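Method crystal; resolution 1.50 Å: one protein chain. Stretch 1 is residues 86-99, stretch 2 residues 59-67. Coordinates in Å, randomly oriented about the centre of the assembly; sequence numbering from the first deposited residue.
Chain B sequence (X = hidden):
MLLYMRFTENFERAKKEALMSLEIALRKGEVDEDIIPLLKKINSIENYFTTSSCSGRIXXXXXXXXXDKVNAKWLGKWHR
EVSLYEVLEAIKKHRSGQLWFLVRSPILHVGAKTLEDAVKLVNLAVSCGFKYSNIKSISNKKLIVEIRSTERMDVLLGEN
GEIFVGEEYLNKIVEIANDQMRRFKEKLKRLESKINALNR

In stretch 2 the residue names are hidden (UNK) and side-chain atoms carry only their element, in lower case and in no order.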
# COMPACT_ATOMS: atom_id res chain seq x y z
N GLU B 86 -2.47 26.28 -9.88
CA GLU B 86 -2.47 25.06 -10.66
C GLU B 86 -3.64 24.16 -10.29
O GLU B 86 -4.35 23.64 -11.15
CB GLU B 86 -1.15 24.29 -10.46
CG GLU B 86 0.07 24.90 -11.14
CD GLU B 86 1.34 24.11 -10.91
OE1 GLU B 86 1.78 23.99 -9.74
OE2 GLU B 86 1.91 23.60 -11.90
N VAL B 87 -3.85 23.97 -8.99
CA VAL B 87 -4.92 23.10 -8.53
C VAL B 87 -6.28 23.67 -8.90
O VAL B 87 -7.16 22.95 -9.36
CB VAL B 87 -4.80 22.86 -7.00
CG1 VAL B 87 -5.95 21.99 -6.51
CG2 VAL B 87 -3.46 22.18 -6.68
N LEU B 88 -6.45 24.97 -8.72
CA LEU B 88 -7.71 25.61 -9.06
C LEU B 88 -8.04 25.47 -10.54
O LEU B 88 -9.21 25.29 -10.90
CB LEU B 88 -7.67 27.09 -8.68
CG LEU B 88 -7.53 27.34 -7.18
CD1 LEU B 88 -7.16 28.80 -6.94
CD2 LEU B 88 -8.83 26.97 -6.49
N GLU B 89 -7.03 25.57 -11.38
CA GLU B 89 -7.22 25.43 -12.82
C GLU B 89 -7.72 24.02 -13.17
O GLU B 89 -8.53 23.86 -14.08
CB GLU B 89 -5.91 25.68 -13.57
CG GLU B 89 -5.41 27.10 -13.44
CD GLU B 89 -6.30 28.09 -14.16
OE1 GLU B 89 -7.46 28.29 -13.73
OE2 GLU B 89 -5.84 28.67 -15.16
N ALA B 90 -7.24 23.01 -12.45
CA ALA B 90 -7.66 21.64 -12.69
C ALA B 90 -9.10 21.47 -12.19
O ALA B 90 -9.93 20.88 -12.87
CB ALA B 90 -6.73 20.65 -11.96
N ILE B 91 -9.38 22.00 -11.01
CA ILE B 91 -10.71 21.91 -10.42
C ILE B 91 -11.78 22.51 -11.32
O ILE B 91 -12.90 22.00 -11.40
CB ILE B 91 -10.76 22.60 -9.03
CG1 ILE B 91 -10.02 21.73 -8.01
CG2 ILE B 91 -12.21 22.84 -8.60
CD1 ILE B 91 -9.84 22.41 -6.64
N LYS B 92 -11.43 23.59 -12.01
CA LYS B 92 -12.36 24.26 -12.91
C LYS B 92 -12.87 23.37 -14.04
O LYS B 92 -13.89 23.67 -14.65
CB LYS B 92 -11.68 25.49 -13.51
CG LYS B 92 -12.53 26.25 -14.52
CD LYS B 92 -11.74 27.37 -15.15
CE LYS B 92 -12.54 28.05 -16.23
NZ LYS B 92 -11.78 29.16 -16.87
N LYS B 93 -12.16 22.27 -14.31
CA LYS B 93 -12.53 21.34 -15.38
C LYS B 93 -13.45 20.20 -14.94
O LYS B 93 -13.88 19.39 -15.76
CB LYS B 93 -11.26 20.73 -15.99
CG LYS B 93 -10.29 21.75 -16.54
CD LYS B 93 -9.01 21.09 -17.02
CE LYS B 93 -8.02 22.12 -17.55
NZ LYS B 93 -6.74 21.50 -17.98
N HIS B 94 -13.75 20.13 -13.65
CA HIS B 94 -14.60 19.06 -13.12
C HIS B 94 -16.02 19.09 -13.65
O HIS B 94 -16.67 20.13 -13.63
CB HIS B 94 -14.63 19.13 -11.59
CG HIS B 94 -15.57 18.16 -10.95
ND1 HIS B 94 -15.59 16.81 -11.27
CD2 HIS B 94 -16.54 18.33 -10.02
CE1 HIS B 94 -16.52 16.20 -10.56
NE2 HIS B 94 -17.11 17.10 -9.78
N ARG B 95 -16.50 17.93 -14.11
CA ARG B 95 -17.85 17.85 -14.66
C ARG B 95 -18.66 16.62 -14.23
O ARG B 95 -19.88 16.70 -14.08
CB ARG B 95 -17.77 17.90 -16.18
CG ARG B 95 -17.29 19.23 -16.69
CD ARG B 95 -18.37 20.29 -16.53
NE ARG B 95 -17.96 21.56 -17.13
CZ ARG B 95 -16.93 22.29 -16.72
NH1 ARG B 95 -16.19 21.89 -15.70
NH2 ARG B 95 -16.65 23.44 -17.33
N SER B 96 -17.98 15.50 -14.01
CA SER B 96 -18.68 14.27 -13.65
C SER B 96 -17.97 13.37 -12.65
O SER B 96 -16.74 13.40 -12.54
CB SER B 96 -18.97 13.46 -14.91
OG SER B 96 -19.63 12.25 -14.61
N GLY B 97 -18.75 12.56 -11.95
CA GLY B 97 -18.22 11.63 -10.98
C GLY B 97 -17.70 12.32 -9.74
O GLY B 97 -17.99 13.49 -9.52
N GLN B 98 -16.95 11.57 -8.94
CA GLN B 98 -16.37 12.12 -7.72
C GLN B 98 -15.05 12.81 -8.06
O GLN B 98 -14.23 12.26 -8.80
CB GLN B 98 -16.10 11.01 -6.69
CG GLN B 98 -17.29 10.12 -6.41
CD GLN B 98 -16.99 9.04 -5.39
OE1 GLN B 98 -15.85 8.57 -5.27
NE2 GLN B 98 -18.01 8.62 -4.65
N LEU B 99 -14.87 14.02 -7.55
CA LEU B 99 -13.64 14.76 -7.78
C LEU B 99 -12.74 14.55 -6.55
O LEU B 99 -13.12 14.83 -5.42
CB LEU B 99 -13.94 16.25 -8.00
CG LEU B 99 -12.71 17.13 -8.28
CD1 LEU B 99 -12.04 16.70 -9.59
CD2 LEU B 99 -13.12 18.60 -8.33
N UNK B 59 -2.49 14.65 -7.68
CA UNK B 59 -3.43 14.65 -8.77
C UNK B 59 -4.80 15.17 -8.39
O UNK B 59 -5.20 15.11 -7.24
o UNK B 59 -2.36 12.55 -9.44
c UNK B 59 -3.60 13.22 -9.28
N UNK B 60 -5.49 15.71 -9.38
CA UNK B 60 -6.86 16.15 -9.21
C UNK B 60 -7.51 15.32 -10.30
O UNK B 60 -7.25 15.53 -11.49
c UNK B 60 -7.07 17.63 -9.50
c UNK B 60 -6.46 18.47 -8.39
c UNK B 60 -8.56 17.91 -9.59
N UNK B 61 -8.34 14.36 -9.90
CA UNK B 61 -8.96 13.49 -10.88
C UNK B 61 -10.39 13.12 -10.52
O UNK B 61 -10.79 13.18 -9.36
c UNK B 61 -8.11 12.23 -11.06
c UNK B 61 -7.81 11.47 -9.78
c UNK B 61 -8.58 8.62 -10.00
se UNK B 61 -9.23 10.27 -9.26
N UNK B 62 -11.17 12.79 -11.55
CA UNK B 62 -12.55 12.39 -11.33
C UNK B 62 -12.76 10.94 -11.71
O UNK B 62 -12.25 10.46 -12.72
c UNK B 62 -13.22 13.46 -13.59
o UNK B 62 -14.74 13.91 -15.38
c UNK B 62 -13.52 13.29 -12.12
o UNK B 62 -14.62 15.40 -13.77
c UNK B 62 -14.27 14.31 -14.29
N UNK B 63 -13.52 10.24 -10.88
CA UNK B 63 -13.81 8.83 -11.11
C UNK B 63 -15.20 8.52 -10.58
O UNK B 63 -15.70 9.21 -9.70
c UNK B 63 -12.75 7.95 -10.43
se UNK B 63 -11.13 7.16 -8.18
c UNK B 63 -10.58 8.40 -6.81
c UNK B 63 -12.63 8.15 -8.92
N UNK B 64 -15.85 7.47 -11.11
CA UNK B 64 -17.20 7.10 -10.66
C UNK B 64 -17.29 6.85 -9.16
O UNK B 64 -18.19 7.37 -8.49
c UNK B 64 -16.14 5.24 -11.68
c UNK B 64 -15.30 6.45 -12.02
c UNK B 64 -17.50 5.85 -11.48
N UNK B 65 -16.36 6.06 -8.65
CA UNK B 65 -16.30 5.74 -7.23
C UNK B 65 -14.84 5.62 -6.80
O UNK B 65 -13.98 5.22 -7.59
c UNK B 65 -20.21 4.53 -8.71
c UNK B 65 -17.03 4.43 -6.95
n UNK B 65 -18.88 4.48 -8.66
c UNK B 65 -19.60 4.48 -6.60
n UNK B 65 -20.66 4.53 -7.47
c UNK B 65 -18.48 4.45 -7.35
N UNK B 66 -14.56 5.98 -5.56
CA UNK B 66 -13.20 5.92 -5.04
C UNK B 66 -12.59 4.54 -5.21
O UNK B 66 -13.26 3.53 -4.98
c UNK B 66 -10.14 5.37 -1.54
c UNK B 66 -10.94 7.38 -3.26
c UNK B 66 -11.41 5.35 -2.09
c UNK B 66 -13.20 6.31 -3.56
c UNK B 66 -9.26 6.39 -1.85
c UNK B 66 -11.82 6.35 -2.95
c UNK B 66 -9.66 7.41 -2.71
N UNK B 67 -11.33 4.49 -5.61
CA UNK B 67 -10.66 3.21 -5.80
C UNK B 67 -10.76 2.67 -7.21
O UNK B 67 -9.99 1.79 -7.60

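Position 59 has two side-chain atoms, a carbon and then an oxygen. It lies on a strand and its side chain reaches nothing on stretch 1. It is Ser 59.

Position 60 has three side-chain carbons, one carrying the other two. Its CA-to-CB bond points toward stretch 1, and its CB lies 3.9 Å from CB of Ala 90. The branch at CB marks a valine, and this is Val 60. Its CG2 lies 4.0 Å from CG1 of Val 87, and its CG1 3.7 Å from CD1 of Leu 99.

Position 61 has an unbranched chain of two carbons, a selenium and a last carbon. Its CA-to-CB bond points away from stretch 1. The selenium identifies selenomethionine, Met 61.

Position 62 has three carbons in a row, the third carrying two oxygens. One oxygen lies 3.0 Å from ND1 of His 94, at the edge of the ring and near its plane. A carboxylate after two further carbons is glutamate, Glu 62. Its OE1 accepts hydrogen bonds from ND1 of His 94, from N of Arg 95 at 3.2 Å and, weakly, from N of Ser 96 at 3.4 Å.

Position 63 again has two carbons, selenium and a carbon, unbranched. Its backbone pairs with Gln 98: N of position 63 donates to O of Gln 98 at 3.0 Å, and N of Gln 98 donates to O of position 63 at 2.8 Å. It is selenomethionine, Met 63.

Position 64 has three carbons closing a ring onto the backbone N. Its O is 3.6 Å from CG of Gln 98. It is Pro 64, the first residue after the strand.

Position 65 has one carbon and then a five-membered ring of three carbons and two nitrogens. Its CA-to-CB bond points away from stretch 1, and its CA lies 3.5 Å from OE1 of Gln 98. It is His 65.

Position 66 has one carbon and then a six-carbon ring with no oxygen. Its CB lies 3.9 Å from OE1 of Gln 98. It is Phe 66.

Position 67 has no side-chain atoms. It is Gly 67, and its backbone angles call for glycine.

Val 60 packs against the helix and Leu 99. The carboxylate of Glu 62 gathers donors from the loop that follows the helix. Met 63 and Gln 98 then join the strands antiparallel. At Gly 97 a CB would clash with O of Met 63, so the close approach there depends on the missing side chain.

Stretch 2 59-67: SVMEMPHFG
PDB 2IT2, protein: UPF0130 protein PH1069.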